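Local coordinates for hypothetical signal peptide protein (Sinorhizobium meliloti, PDB 3PJY) that is of unknown function but belongs to the DUF192 family and has been tentatively regarded as a transcription regulator, at residues R11-A15 / R115-S119; Q32-L37 / M49-F53; V59-N65 / P90-I96; T66-M72 / H85-H91. One frame throughout, in Å; residues are numbered along the deposited sequence. Where two conformers were deposited one is given.

Contact 1 (R11-A15 / R115-S119)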
loop_
_atom_site.group_PDB
_atom_site.type_symbol
_atom_site.label_atom_id
_atom_site.label_comp_id
_atom_site.label_asym_id
_atom_site.label_seq_id
_atom_site.Cartn_x
_atom_site.Cartn_y
_atom_site.Cartn_z
ATOM N N ARG B 11 -5.349 3.290 0.503
ATOM C CA ARG B 11 -4.221 4.111 0.119
ATOM C C ARG B 11 -4.547 5.563 0.096
ATOM O O ARG B 11 -5.672 5.969 -0.231
ATOM C CB ARG B 11 -3.660 3.701 -1.197
ATOM C CG ARG B 11 -4.563 3.842 -2.369
ATOM C CD ARG B 11 -4.057 2.944 -3.531
ATOM N NE ARG B 11 -4.774 3.232 -4.793
ATOM C CZ ARG B 11 -4.306 3.954 -5.829
ATOM N NH1 ARG B 11 -3.066 4.476 -5.837
ATOM N NH2 ARG B 11 -5.077 4.142 -6.906
ATOM N N LEU B 12 -3.564 6.328 0.518
ATOM C CA LEU B 12 -3.604 7.781 0.408
ATOM C C LEU B 12 -2.890 8.194 -0.854
ATOM O O LEU B 12 -1.806 7.684 -1.141
ATOM C CB LEU B 12 -2.950 8.430 1.633
ATOM C CG LEU B 12 -3.666 8.340 2.960
ATOM C CD1 LEU B 12 -2.789 8.727 4.166
ATOM C CD2 LEU B 12 -4.914 9.248 2.916
ATOM N N ILE B 13 -3.555 9.046 -1.650
ATOM C CA ILE B 13 -3.027 9.510 -2.926
ATOM C C ILE B 13 -2.929 11.024 -2.808
ATOM O O ILE B 13 -3.931 11.703 -2.534
ATOM C CB ILE B 13 -3.892 9.152 -4.113
ATOM C CG1 ILE B 13 -4.165 7.619 -4.099
ATOM C CG2 ILE B 13 -3.183 9.585 -5.412
ATOM C CD1 ILE B 13 -5.443 7.214 -4.828
ATOM N N THR B 14 -1.744 11.569 -3.031
ATOM C CA THR B 14 -1.553 13.007 -2.857
ATOM C C THR B 14 -1.638 13.723 -4.180
ATOM O O THR B 14 -1.630 13.131 -5.283
ATOM C CB THR B 14 -0.186 13.303 -2.184
ATOM O OG1 THR B 14 0.874 12.994 -3.088
ATOM C CG2 THR B 14 -0.054 12.508 -0.878
ATOM N N ALA B 15 -1.667 15.055 -4.102
ATOM C CA ALA B 15 -1.721 15.878 -5.285
ATOM C C ALA B 15 -0.573 15.662 -6.249
ATOM O O ALA B 15 -0.737 15.846 -7.462
ATOM C CB ALA B 15 -1.779 17.416 -4.873
ATOM N N ARG B 115 4.805 12.709 7.682
ATOM C CA ARG B 115 5.664 11.674 7.134
ATOM C C ARG B 115 5.292 11.327 5.708
ATOM O O ARG B 115 6.201 11.105 4.880
ATOM C CB ARG B 115 5.630 10.395 7.983
ATOM C CG ARG B 115 6.415 9.190 7.380
ATOM C CD ARG B 115 6.463 8.060 8.426
ATOM N NE ARG B 115 5.181 7.349 8.664
ATOM C CZ ARG B 115 4.737 6.324 7.945
ATOM N NH1 ARG B 115 5.385 5.885 6.866
ATOM N NH2 ARG B 115 3.640 5.692 8.333
ATOM N N LEU B 116 3.999 11.369 5.387
ATOM C CA LEU B 116 3.487 10.924 4.075
ATOM C C LEU B 116 3.280 12.075 3.082
ATOM O O LEU B 116 2.941 11.814 1.930
ATOM C CB LEU B 116 2.229 10.095 4.261
ATOM C CG LEU B 116 2.359 8.808 5.092
ATOM C CD1 LEU B 116 0.974 8.093 5.115
ATOM C CD2 LEU B 116 3.467 7.911 4.542
ATOM N N GLY B 117 3.483 13.306 3.533
ATOM C CA GLY B 117 3.303 14.488 2.677
ATOM C C GLY B 117 1.867 14.669 2.214
ATOM O O GLY B 117 1.607 15.005 1.049
ATOM N N VAL B 118 0.942 14.402 3.124
ATOM C CA VAL B 118 -0.491 14.521 2.875
ATOM C C VAL B 118 -1.021 15.885 3.254
ATOM O O VAL B 118 -0.550 16.499 4.195
ATOM C CB VAL B 118 -1.207 13.383 3.636
ATOM C CG1 VAL B 118 -2.761 13.552 3.588
ATOM C CG2 VAL B 118 -0.820 12.073 3.035
ATOM N N SER B 119 -1.975 16.392 2.456
ATOM C CA SER B 119 -2.587 17.701 2.639
ATOM C C SER B 119 -4.089 17.583 2.443
ATOM O O SER B 119 -4.550 16.703 1.776
ATOM C CB SER B 119 -2.110 18.704 1.564
ATOM O OG SER B 119 -0.699 18.712 1.369
HETATM O O HOH W 1 2.808 14.433 -1.510
#
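L12 reaches from the end of strand 6-13 to the chain leaving helix 112-116, and its CD1 methyl does all of its touching there. That methyl meets L116 CD1 at 3.9 Å and V118 CG2 at 4.0 Å, the leucine lying nearly perpendicular to both side chains, so the contact is methyl against methyl. T14 extends the apolar patch: its hydroxyl lies between the backbone N and the carbonyl carbon (chi1 69°), which sends CG2 inward to V118 CG2, 4.0 Å away, and to within 3.6 Å of G117 O. V118 holds CG1 anti to its own backbone N (chi1 172°), and this turns CG2 to both L12 and T14. G117, with positive phi, forms the Schellman motif that ends the helix just before V118. The polar side is bridged by water: one molecule lies 2.9 Å from T14 OG1 and donates to G117 O, also at 2.9 Å. The same hydroxyl bonds S16 OG. I81 and I84 of strand 81-88 also pack on V118, and I81 on L12. Close-packed methyls thus hold the buried side together, while the polar link between the segments, T14 OG1 to G117 O, runs through a water.

Contact 2 (Q32-L37 / M49-F53)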
loop_
_atom_site.group_PDB
_atom_site.type_symbol
_atom_site.label_atom_id
_atom_site.label_comp_id
_atom_site.label_asym_id
_atom_site.label_seq_id
_atom_site.Cartn_x
_atom_site.Cartn_y
_atom_site.Cartn_z
ATOM N N GLN B 32 -17.882 0.318 18.271
ATOM C CA GLN B 32 -16.557 0.391 17.653
ATOM C C GLN B 32 -16.141 1.866 17.458
ATOM O O GLN B 32 -15.018 2.238 17.703
ATOM C CB GLN B 32 -16.516 -0.316 16.312
ATOM C CG GLN B 32 -16.595 -1.835 16.357
ATOM C CD GLN B 32 -16.733 -2.392 14.958
ATOM O OE1 GLN B 32 -17.397 -1.819 14.094
ATOM N NE2 GLN B 32 -16.097 -3.578 14.720
ATOM N N ARG B 33 -17.070 2.676 16.966
ATOM C CA ARG B 33 -16.758 4.086 16.689
ATOM C C ARG B 33 -16.498 4.832 17.997
ATOM O O ARG B 33 -15.603 5.659 18.028
ATOM C CB ARG B 33 -17.890 4.729 15.920
ATOM C CG ARG B 33 -18.057 4.194 14.543
ATOM C CD ARG B 33 -19.096 4.968 13.650
ATOM N NE ARG B 33 -20.307 5.404 14.361
ATOM C CZ ARG B 33 -21.500 4.862 14.357
ATOM N NH1 ARG B 33 -21.774 3.791 13.680
ATOM N NH2 ARG B 33 -22.465 5.433 15.064
ATOM N N GLU B 34 -17.253 4.524 19.044
ATOM C CA GLU B 34 -17.071 5.210 20.341
ATOM C C GLU B 34 -15.786 4.756 21.009
ATOM O O GLU B 34 -15.084 5.566 21.631
ATOM C CB GLU B 34 -18.257 5.006 21.238
ATOM C CG GLU B 34 -19.452 5.679 20.583
ATOM C CD GLU B 34 -20.756 5.398 21.299
ATOM O OE1 GLU B 34 -20.756 4.660 22.305
ATOM O OE2 GLU B 34 -21.765 5.965 20.846
ATOM N N GLN B 35 -15.475 3.465 20.940
ATOM C CA GLN B 35 -14.258 2.938 21.586
ATOM C C GLN B 35 -13.028 3.423 20.852
ATOM O O GLN B 35 -12.003 3.632 21.484
ATOM C CB GLN B 35 -14.309 1.418 21.557
ATOM C CG GLN B 35 -13.029 0.623 21.894
ATOM C CD GLN B 35 -12.761 0.474 23.371
ATOM O OE1 GLN B 35 -13.631 0.614 24.199
ATOM N NE2 GLN B 35 -11.523 0.146 23.676
ATOM N N GLY B 36 -13.127 3.588 19.533
ATOM C CA GLY B 36 -11.997 4.066 18.775
ATOM C C GLY B 36 -10.718 3.310 19.142
ATOM O O GLY B 36 -10.705 2.088 19.205
ATOM N N LEU B 37 -9.644 4.047 19.365
ATOM C CA LEU B 37 -8.345 3.504 19.730
ATOM C C LEU B 37 -8.082 3.692 21.235
ATOM O O LEU B 37 -6.918 3.650 21.680
ATOM C CB LEU B 37 -7.260 4.178 18.883
ATOM C CG LEU B 37 -7.353 3.845 17.406
ATOM C CD1 LEU B 37 -6.421 4.780 16.585
ATOM C CD2 LEU B 37 -6.918 2.368 17.143
HETATM N N MSE B 49 -7.127 3.453 12.035
HETATM C CA MSE B 49 -8.512 3.072 12.201
HETATM C C MSE B 49 -9.352 4.004 11.336
HETATM O O MSE B 49 -9.223 5.228 11.397
HETATM C CB MSE B 49 -8.907 3.115 13.664
HETATM C CG MSE B 49 -10.350 2.739 13.863
HETATM SE SE MSE B 49 -10.870 2.345 15.702
HETATM C CE MSE B 49 -10.035 0.640 15.891
ATOM N N LEU B 50 -10.221 3.397 10.539
ATOM C CA LEU B 50 -11.090 4.116 9.639
ATOM C C LEU B 50 -12.516 4.001 10.227
ATOM O O LEU B 50 -13.097 2.922 10.313
ATOM C CB LEU B 50 -11.077 3.547 8.231
ATOM C CG LEU B 50 -11.943 4.256 7.180
ATOM C CD1 LEU B 50 -11.475 5.710 6.987
ATOM C CD2 LEU B 50 -11.866 3.476 5.850
ATOM N N PHE B 51 -13.029 5.142 10.632
ATOM C CA PHE B 51 -14.365 5.287 11.211
ATOM C C PHE B 51 -15.325 5.505 10.056
ATOM O O PHE B 51 -15.213 6.500 9.315
ATOM C CB PHE B 51 -14.409 6.466 12.162
ATOM C CG PHE B 51 -13.528 6.297 13.380
ATOM C CD1 PHE B 51 -12.154 6.454 13.276
ATOM C CD2 PHE B 51 -14.054 5.931 14.621
ATOM C CE1 PHE B 51 -11.306 6.239 14.347
ATOM C CE2 PHE B 51 -13.188 5.747 15.716
ATOM C CZ PHE B 51 -11.845 5.884 15.595
ATOM N N ASP B 52 -16.285 4.604 9.883
ATOM C CA ASP B 52 -17.269 4.642 8.789
ATOM C C ASP B 52 -18.599 4.953 9.430
ATOM O O ASP B 52 -19.200 4.111 10.121
ATOM C CB ASP B 52 -17.296 3.288 8.095
ATOM C CG ASP B 52 -18.311 3.223 6.966
ATOM O OD1 ASP B 52 -19.111 4.149 6.817
ATOM O OD2 ASP B 52 -18.313 2.232 6.228
ATOM N N PHE B 53 -19.047 6.203 9.293
ATOM C CA PHE B 53 -20.272 6.671 9.956
ATOM C C PHE B 53 -21.556 6.223 9.278
ATOM O O PHE B 53 -22.645 6.395 9.836
ATOM C CB PHE B 53 -20.221 8.201 10.040
ATOM C CG PHE B 53 -19.060 8.660 10.831
ATOM C CD1 PHE B 53 -19.050 8.519 12.176
ATOM C CD2 PHE B 53 -17.912 9.136 10.216
ATOM C CE1 PHE B 53 -17.950 8.878 12.923
ATOM C CE2 PHE B 53 -16.828 9.516 11.002
ATOM C CZ PHE B 53 -16.863 9.318 12.334
#
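Q32 O accepts from G36 N at 3.0 Å in the last turn of helix 30-35, and one residue on, R33 O meets the F51 ring, which turns its edge to this turn. R33 O sits in the plane of the ring, 3.3 Å from F51 CE2, an approach consistent with weak C-H...O attraction. G36 CA meets the rim as well, 3.7 Å from F51 CZ; here the chain leaves the helix with positive phi (47°) and its backbone can lie directly on the aromatic edge. M49, a selenomethionine, runs out with CG anti to the backbone N (chi1 179°) and then bends at chi3 (-74°). Its SE thereby comes into van der Waals contact with G36 O at 3.5 Å, and its CE lies 3.8 Å from L37 CD2 as the two side chains run alongside one another, head to tail. At the other end R33 lays its CD 3.8 Å from F53 CD1 and 3.6 Å from D52 O, its guanidinium bonding V28 O through NH1. The contact joins helix and second strand of the beta-alpha-beta unit 19-27, 30-35, 47-53. The F51 edge meets R33 O of the helix, and selenium meets G36 O just past its end, so this is mainly apolar packing, with at most a weak C-H...O attraction.

Contact 3 (V59-N65 / P90-I96)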
loop_
_atom_site.group_PDB
_atom_site.type_symbol
_atom_site.label_atom_id
_atom_site.label_comp_id
_atom_site.label_asym_id
_atom_site.label_seq_id
_atom_site.Cartn_x
_atom_site.Cartn_y
_atom_site.Cartn_z
ATOM N N VAL B 59 -19.308 15.362 12.128
ATOM C CA VAL B 59 -18.979 14.453 13.208
ATOM C C VAL B 59 -18.064 15.133 14.231
ATOM O O VAL B 59 -17.378 16.139 13.942
ATOM C CB VAL B 59 -18.311 13.158 12.723
ATOM C CG1 VAL B 59 -19.175 12.472 11.684
ATOM C CG2 VAL B 59 -17.003 13.412 12.151
HETATM N N MSE B 60 -18.088 14.577 15.415
HETATM C CA MSE B 60 -17.306 15.053 16.548
HETATM C C MSE B 60 -16.426 13.909 17.035
HETATM O O MSE B 60 -16.895 12.808 17.328
HETATM C CB MSE B 60 -18.261 15.507 17.651
HETATM C CG MSE B 60 -19.131 16.627 17.177
HETATM SE SE MSE B 60 -20.090 17.539 18.598
HETATM C CE MSE B 60 -20.533 16.172 19.321
HETATM N N MSE B 61 -15.118 14.191 17.176
HETATM C CA MSE B 61 -14.155 13.242 17.706
HETATM C C MSE B 61 -13.511 13.802 18.959
HETATM O O MSE B 61 -13.514 14.994 19.184
HETATM C CB MSE B 61 -13.065 13.016 16.670
HETATM C CG MSE B 61 -13.534 12.626 15.271
HETATM SE SE MSE B 61 -14.363 10.879 15.178
HETATM C CE MSE B 61 -12.861 9.777 15.506
ATOM N N TRP B 62 -12.987 12.895 19.759
ATOM C CA TRP B 62 -12.176 13.277 20.927
ATOM C C TRP B 62 -11.150 12.219 21.269
ATOM O O TRP B 62 -11.063 11.166 20.606
ATOM C CB TRP B 62 -13.074 13.646 22.123
ATOM C CG TRP B 62 -13.888 12.510 22.754
ATOM C CD1 TRP B 62 -13.940 11.215 22.361
ATOM C CD2 TRP B 62 -14.805 12.621 23.860
ATOM N NE1 TRP B 62 -14.820 10.496 23.158
ATOM C CE2 TRP B 62 -15.373 11.351 24.063
ATOM C CE3 TRP B 62 -15.200 13.668 24.675
ATOM C CZ2 TRP B 62 -16.302 11.094 25.092
ATOM C CZ3 TRP B 62 -16.139 13.415 25.694
ATOM C CH2 TRP B 62 -16.677 12.150 25.880
HETATM N N MSE B 63 -10.385 12.488 22.326
HETATM C CA MSE B 63 -9.267 11.655 22.748
HETATM C C MSE B 63 -9.446 11.038 24.132
HETATM O O MSE B 63 -8.493 10.603 24.766
HETATM C CB MSE B 63 -7.954 12.420 22.641
HETATM C CG MSE B 63 -7.607 12.851 21.223
HETATM SE SE MSE B 63 -7.067 11.381 20.139
HETATM C CE MSE B 63 -5.363 11.256 20.886
ATOM N N LYS B 64 -10.690 10.986 24.568
ATOM C CA LYS B 64 -10.998 10.366 25.843
ATOM C C LYS B 64 -10.474 8.927 25.879
ATOM O O LYS B 64 -10.661 8.147 24.931
ATOM C CB LYS B 64 -12.490 10.346 26.066
ATOM C CG LYS B 64 -12.835 9.862 27.472
ATOM C CD LYS B 64 -14.300 9.795 27.687
ATOM C CE LYS B 64 -14.585 9.478 29.153
ATOM N NZ LYS B 64 -15.956 9.026 29.257
ATOM N N ASN B 65 -9.736 8.661 26.950
ATOM C CA ASN B 65 -9.112 7.348 27.197
ATOM C C ASN B 65 -8.125 6.891 26.134
ATOM O O ASN B 65 -7.767 5.695 26.067
ATOM C CB ASN B 65 -10.173 6.252 27.399
ATOM C CG ASN B 65 -11.080 6.511 28.581
ATOM O OD1 ASN B 65 -10.645 7.080 29.589
ATOM N ND2 ASN B 65 -12.337 6.119 28.463
ATOM N N PRO B 90 -3.444 13.132 23.680
ATOM C CA PRO B 90 -3.892 11.994 24.465
ATOM C C PRO B 90 -4.691 12.401 25.710
ATOM O O PRO B 90 -4.370 13.385 26.425
ATOM C CB PRO B 90 -2.581 11.312 24.874
ATOM C CG PRO B 90 -1.689 11.596 23.707
ATOM C CD PRO B 90 -2.010 13.017 23.336
ATOM N N HIS B 91 -5.740 11.643 25.952
ATOM C CA HIS B 91 -6.642 11.821 27.104
ATOM C C HIS B 91 -7.576 13.031 27.073
ATOM O O HIS B 91 -8.451 13.150 27.944
ATOM C CB HIS B 91 -5.880 11.785 28.442
ATOM C CG HIS B 91 -4.922 10.645 28.537
ATOM N ND1 HIS B 91 -5.339 9.360 28.804
ATOM C CD2 HIS B 91 -3.583 10.582 28.356
ATOM C CE1 HIS B 91 -4.287 8.559 28.808
ATOM N NE2 HIS B 91 -3.210 9.271 28.540
ATOM N N SER B 92 -7.448 13.888 26.068
ATOM C CA SER B 92 -8.242 15.136 26.053
ATOM C C SER B 92 -9.686 14.905 25.650
ATOM O O SER B 92 -9.959 14.245 24.639
ATOM C CB SER B 92 -7.644 16.137 25.078
ATOM O OG SER B 92 -8.490 17.261 24.958
ATOM N N GLU B 93 -10.610 15.420 26.453
ATOM C CA GLU B 93 -12.018 15.401 26.103
ATOM C C GLU B 93 -12.466 16.616 25.241
ATOM O O GLU B 93 -13.654 16.771 24.965
ATOM C CB GLU B 93 -12.905 15.264 27.352
ATOM C CG GLU B 93 -13.078 13.837 27.763
ATOM C CD GLU B 93 -13.701 13.745 29.124
ATOM O OE1 GLU B 93 -14.805 14.334 29.291
ATOM O OE2 GLU B 93 -13.066 13.116 30.006
ATOM N N ALA B 94 -11.528 17.447 24.769
ATOM C CA ALA B 94 -11.859 18.532 23.845
ATOM C C ALA B 94 -12.405 17.960 22.555
ATOM O O ALA B 94 -11.771 17.103 21.929
ATOM C CB ALA B 94 -10.591 19.358 23.544
ATOM N N ILE B 95 -13.556 18.448 22.122
ATOM C CA ILE B 95 -14.171 17.999 20.877
ATOM C C ILE B 95 -13.444 18.576 19.708
ATOM O O ILE B 95 -13.180 19.796 19.658
ATOM C CB ILE B 95 -15.676 18.415 20.809
ATOM C CG1 ILE B 95 -16.458 17.673 21.908
ATOM C CG2 ILE B 95 -16.245 18.201 19.351
ATOM C CD1 ILE B 95 -17.938 18.159 22.140
ATOM N N ILE B 96 -13.139 17.704 18.748
ATOM C CA ILE B 96 -12.572 18.065 17.476
ATOM C C ILE B 96 -13.680 17.856 16.454
ATOM O O ILE B 96 -14.080 16.723 16.191
ATOM C CB ILE B 96 -11.331 17.204 17.144
ATOM C CG1 ILE B 96 -10.284 17.346 18.254
ATOM C CG2 ILE B 96 -10.759 17.612 15.750
ATOM C CD1 ILE B 96 -9.127 16.352 18.186
HETATM O O HOH W 2 -9.440 10.663 29.031
HETATM O O HOH W 3 -7.594 8.741 29.917
#
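M61 and I96 form an antiparallel hydrogen-bonded pair, M61 N giving to I96 O at 2.9 Å and I96 N to M61 O at 2.8 Å, both bonds nearly straight; further along, M63 N gives a more bent bond (139°) to S92 O. Outside this pair, M60 and I95 meet obliquely, the I95 CG2 methyl resting 3.8 Å from M60 CB and close to the bent selenium end. W62 has CG between the backbone N and the carbonyl carbon (chi1 67°), which stands the indole beside E93. E93 O lies in the plane of the ring at its edge, 3.5 Å from W62 CE3, and K64 CB covers one face toward the rim. The pairing of strands 60-61 and 96-97 makes a small two-stranded sheet distinct from the main mixed sheet, and segment 90-96 leads into it through an ST turn, in which S92 OG accepts from A94 N at 3.0 Å. In the conformer given, E93 runs alongside both W62 and K64, its carboxylate turned 70° from the ring plane; K64 NZ stays 5.1 Å from E93 OE2, so any attraction acts at a distance. At the far end water joins the segments: one molecule takes the N65 N-H and donates to H91 O, and another meets H91 ND1 at the edge of its ring and gives a weak bond to N65 OD1. On the inner side M63, bent at chi2 and chi3, curls over P90 and packs on L70, M72 and A88, while I96 covers M72, H85 and A88.

Contact 4 (T66-M72 / H85-H91)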
loop_
_atom_site.group_PDB
_atom_site.type_symbol
_atom_site.label_atom_id
_atom_site.label_comp_id
_atom_site.label_asym_id
_atom_site.label_seq_id
_atom_site.Cartn_x
_atom_site.Cartn_y
_atom_site.Cartn_z
ATOM N N THR B 66 -7.690 7.812 25.271
ATOM C CA THR B 66 -6.783 7.466 24.165
ATOM C C THR B 66 -5.382 7.881 24.553
ATOM O O THR B 66 -5.117 9.063 24.866
ATOM C CB THR B 66 -7.219 8.117 22.866
ATOM O OG1 THR B 66 -8.537 7.643 22.526
ATOM C CG2 THR B 66 -6.300 7.769 21.734
ATOM N N TYR B 67 -4.462 6.902 24.582
ATOM C CA TYR B 67 -3.079 7.086 24.998
ATOM C C TYR B 67 -2.141 7.480 23.851
ATOM O O TYR B 67 -1.143 8.166 24.068
ATOM C CB TYR B 67 -2.565 5.808 25.653
ATOM C CG TYR B 67 -3.162 5.486 27.014
ATOM C CD1 TYR B 67 -4.464 5.145 27.140
ATOM C CD2 TYR B 67 -2.378 5.544 28.183
ATOM C CE1 TYR B 67 -5.045 4.866 28.385
ATOM C CE2 TYR B 67 -2.954 5.220 29.450
ATOM C CZ TYR B 67 -4.294 4.891 29.506
ATOM O OH TYR B 67 -4.936 4.578 30.679
ATOM N N LEU B 68 -2.427 6.979 22.653
ATOM C CA LEU B 68 -1.589 7.233 21.471
ATOM C C LEU B 68 -1.918 8.636 20.966
ATOM O O LEU B 68 -3.097 8.933 20.738
ATOM C CB LEU B 68 -1.960 6.264 20.336
ATOM C CG LEU B 68 -1.621 4.771 20.562
ATOM C CD1 LEU B 68 -2.343 3.920 19.510
ATOM C CD2 LEU B 68 -0.123 4.618 20.483
ATOM N N PRO B 69 -0.894 9.497 20.749
ATOM C CA PRO B 69 -1.178 10.730 20.036
ATOM C C PRO B 69 -1.555 10.397 18.582
ATOM O O PRO B 69 -0.956 9.488 17.986
ATOM C CB PRO B 69 0.128 11.503 20.108
ATOM C CG PRO B 69 1.145 10.505 20.339
ATOM C CD PRO B 69 0.532 9.353 21.074
ATOM N N LEU B 70 -2.530 11.103 18.052
ATOM C CA LEU B 70 -3.124 10.756 16.723
ATOM C C LEU B 70 -3.199 11.961 15.803
ATOM O O LEU B 70 -3.403 13.083 16.255
ATOM C CB LEU B 70 -4.538 10.175 16.874
ATOM C CG LEU B 70 -4.647 8.898 17.690
ATOM C CD1 LEU B 70 -6.150 8.498 17.846
ATOM C CD2 LEU B 70 -3.821 7.737 17.055
ATOM N N ASP B 71 -3.108 11.694 14.502
ATOM C CA ASP B 71 -3.565 12.604 13.465
ATOM C C ASP B 71 -4.960 12.136 12.998
ATOM O O ASP B 71 -5.219 10.921 12.873
ATOM C CB ASP B 71 -2.646 12.578 12.232
ATOM C CG ASP B 71 -1.296 13.222 12.431
ATOM O OD1 ASP B 71 -1.049 13.881 13.481
ATOM O OD2 ASP B 71 -0.446 13.076 11.499
HETATM N N MSE B 72 -5.870 13.084 12.799
HETATM C CA MSE B 72 -7.243 12.831 12.375
HETATM C C MSE B 72 -7.492 13.412 11.001
HETATM O O MSE B 72 -7.213 14.606 10.777
HETATM C CB MSE B 72 -8.267 13.405 13.382
HETATM C CG MSE B 72 -8.173 12.829 14.702
HETATM SE SE MSE B 72 -9.523 13.720 15.766
HETATM C CE MSE B 72 -9.279 12.673 17.409
ATOM N N HIS B 85 -6.727 17.287 11.393
ATOM C CA HIS B 85 -6.307 17.740 12.714
ATOM C C HIS B 85 -5.123 16.918 13.139
ATOM O O HIS B 85 -5.279 15.771 13.573
ATOM C CB HIS B 85 -7.435 17.605 13.736
ATOM C CG HIS B 85 -7.111 18.193 15.067
ATOM N ND1 HIS B 85 -7.581 19.440 15.447
ATOM C CD2 HIS B 85 -6.315 17.769 16.076
ATOM C CE1 HIS B 85 -7.111 19.731 16.650
ATOM N NE2 HIS B 85 -6.320 18.755 17.045
ATOM N N GLU B 86 -3.932 17.512 13.061
ATOM C CA GLU B 86 -2.721 16.819 13.449
ATOM C C GLU B 86 -2.525 16.910 14.973
ATOM O O GLU B 86 -2.962 17.851 15.600
ATOM C CB GLU B 86 -1.511 17.425 12.725
ATOM C CG GLU B 86 -1.519 17.071 11.256
ATOM C CD GLU B 86 -0.537 17.869 10.452
ATOM O OE1 GLU B 86 -0.849 19.001 10.059
ATOM O OE2 GLU B 86 0.549 17.349 10.215
ATOM N N ASN B 87 -1.878 15.898 15.527
ATOM C CA ASN B 87 -1.415 15.913 16.907
ATOM C C ASN B 87 -2.527 16.164 17.915
ATOM O O ASN B 87 -2.386 17.003 18.814
ATOM C CB ASN B 87 -0.284 16.931 17.092
ATOM C CG ASN B 87 0.876 16.660 16.174
ATOM O OD1 ASN B 87 1.504 15.611 16.255
ATOM N ND2 ASN B 87 1.172 17.616 15.283
ATOM N N ALA B 88 -3.628 15.404 17.763
ATOM C CA ALA B 88 -4.662 15.349 18.790
ATOM C C ALA B 88 -3.988 14.882 20.086
ATOM O O ALA B 88 -3.011 14.136 20.073
ATOM C CB ALA B 88 -5.801 14.417 18.384
ATOM N N VAL B 89 -4.483 15.393 21.211
ATOM C CA VAL B 89 -3.800 15.260 22.496
ATOM C C VAL B 89 -4.330 14.069 23.319
ATOM O O VAL B 89 -5.509 14.003 23.610
ATOM C CB VAL B 89 -3.997 16.520 23.316
ATOM C CG1 VAL B 89 -3.359 16.381 24.685
ATOM C CG2 VAL B 89 -3.410 17.715 22.568
ATOM N N PRO B 90 -3.444 13.132 23.680
ATOM C CA PRO B 90 -3.892 11.994 24.465
ATOM C C PRO B 90 -4.691 12.401 25.710
ATOM O O PRO B 90 -4.370 13.385 26.425
ATOM C CB PRO B 90 -2.581 11.312 24.874
ATOM C CG PRO B 90 -1.689 11.596 23.707
ATOM C CD PRO B 90 -2.010 13.017 23.336
ATOM N N HIS B 91 -5.740 11.643 25.952
ATOM C CA HIS B 91 -6.642 11.821 27.104
ATOM C C HIS B 91 -7.576 13.031 27.073
ATOM O O HIS B 91 -8.451 13.150 27.944
ATOM C CB HIS B 91 -5.880 11.785 28.442
ATOM C CG HIS B 91 -4.922 10.645 28.537
ATOM N ND1 HIS B 91 -5.339 9.360 28.804
ATOM C CD2 HIS B 91 -3.583 10.582 28.356
ATOM C CE1 HIS B 91 -4.287 8.559 28.808
ATOM N NE2 HIS B 91 -3.210 9.271 28.540
HETATM O O HOH W 4 1.513 14.836 10.937
#
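D71 OD1 accepts the N-H of N87 at 3.0 Å, meeting it on the anti side of the carboxylate and 21° out of its plane, just where the chain turns a corner. D71 OD2 takes a bond from V113 N and another from a water, 2.7 Å away, which also donates to E86 OE2. That water bridges the two carboxylates, whose OD2 and OE2 are 4.6 Å apart; a salt bridge from E86 to K114 probably eases their repulsion. The backbone is bonded at both ends. M72 and H85 exchange two bonds, M72 N to H85 O at 2.9 Å and H85 N to M72 O at 2.8 Å. L70 O accepts from A88 N along a bent N-H line, and T66 O accepts from H91 N in the carbonyl plane. T66 O also lies over the face of the H91 ring, while T66 OG1 bonds K64 O. The imidazole then presents its edge to Y67: H91 CE1 stands 3.4 Å above the centre of the phenol ring in a T-shaped stack, planes at 75°. The two segments belong to the hairpin of strands 70-75 and 81-88 at one margin of the seven-stranded sheet, with strand 102-109 beside 70-75 and helix 112-116 near the D71 and E86 carboxylates.

Contact 1 encloses the other three along the chain, since strand 6-13 and the exit of helix 112-116 lie near its two ends; contact 2 closes before contact 3 opens, and contact 4 is nested within contact 3. Contacts 1, 2 and 4 reach the same seven-stranded mixed sheet, whereas contact 3 builds the separate pair of strands 60-61 and 96-97. Contacts 3 and 4 have centres about 8 Å apart and share P90 and H91. Contact 2 packs on both through F51, F53 and L37. Contact 1 lies toward the other end of the sheet's strand order, yet its nearest atoms are about 6 Å from contact 4: strand 81-88 packs on contact 1 through I81 and I84 and carries part of contact 4.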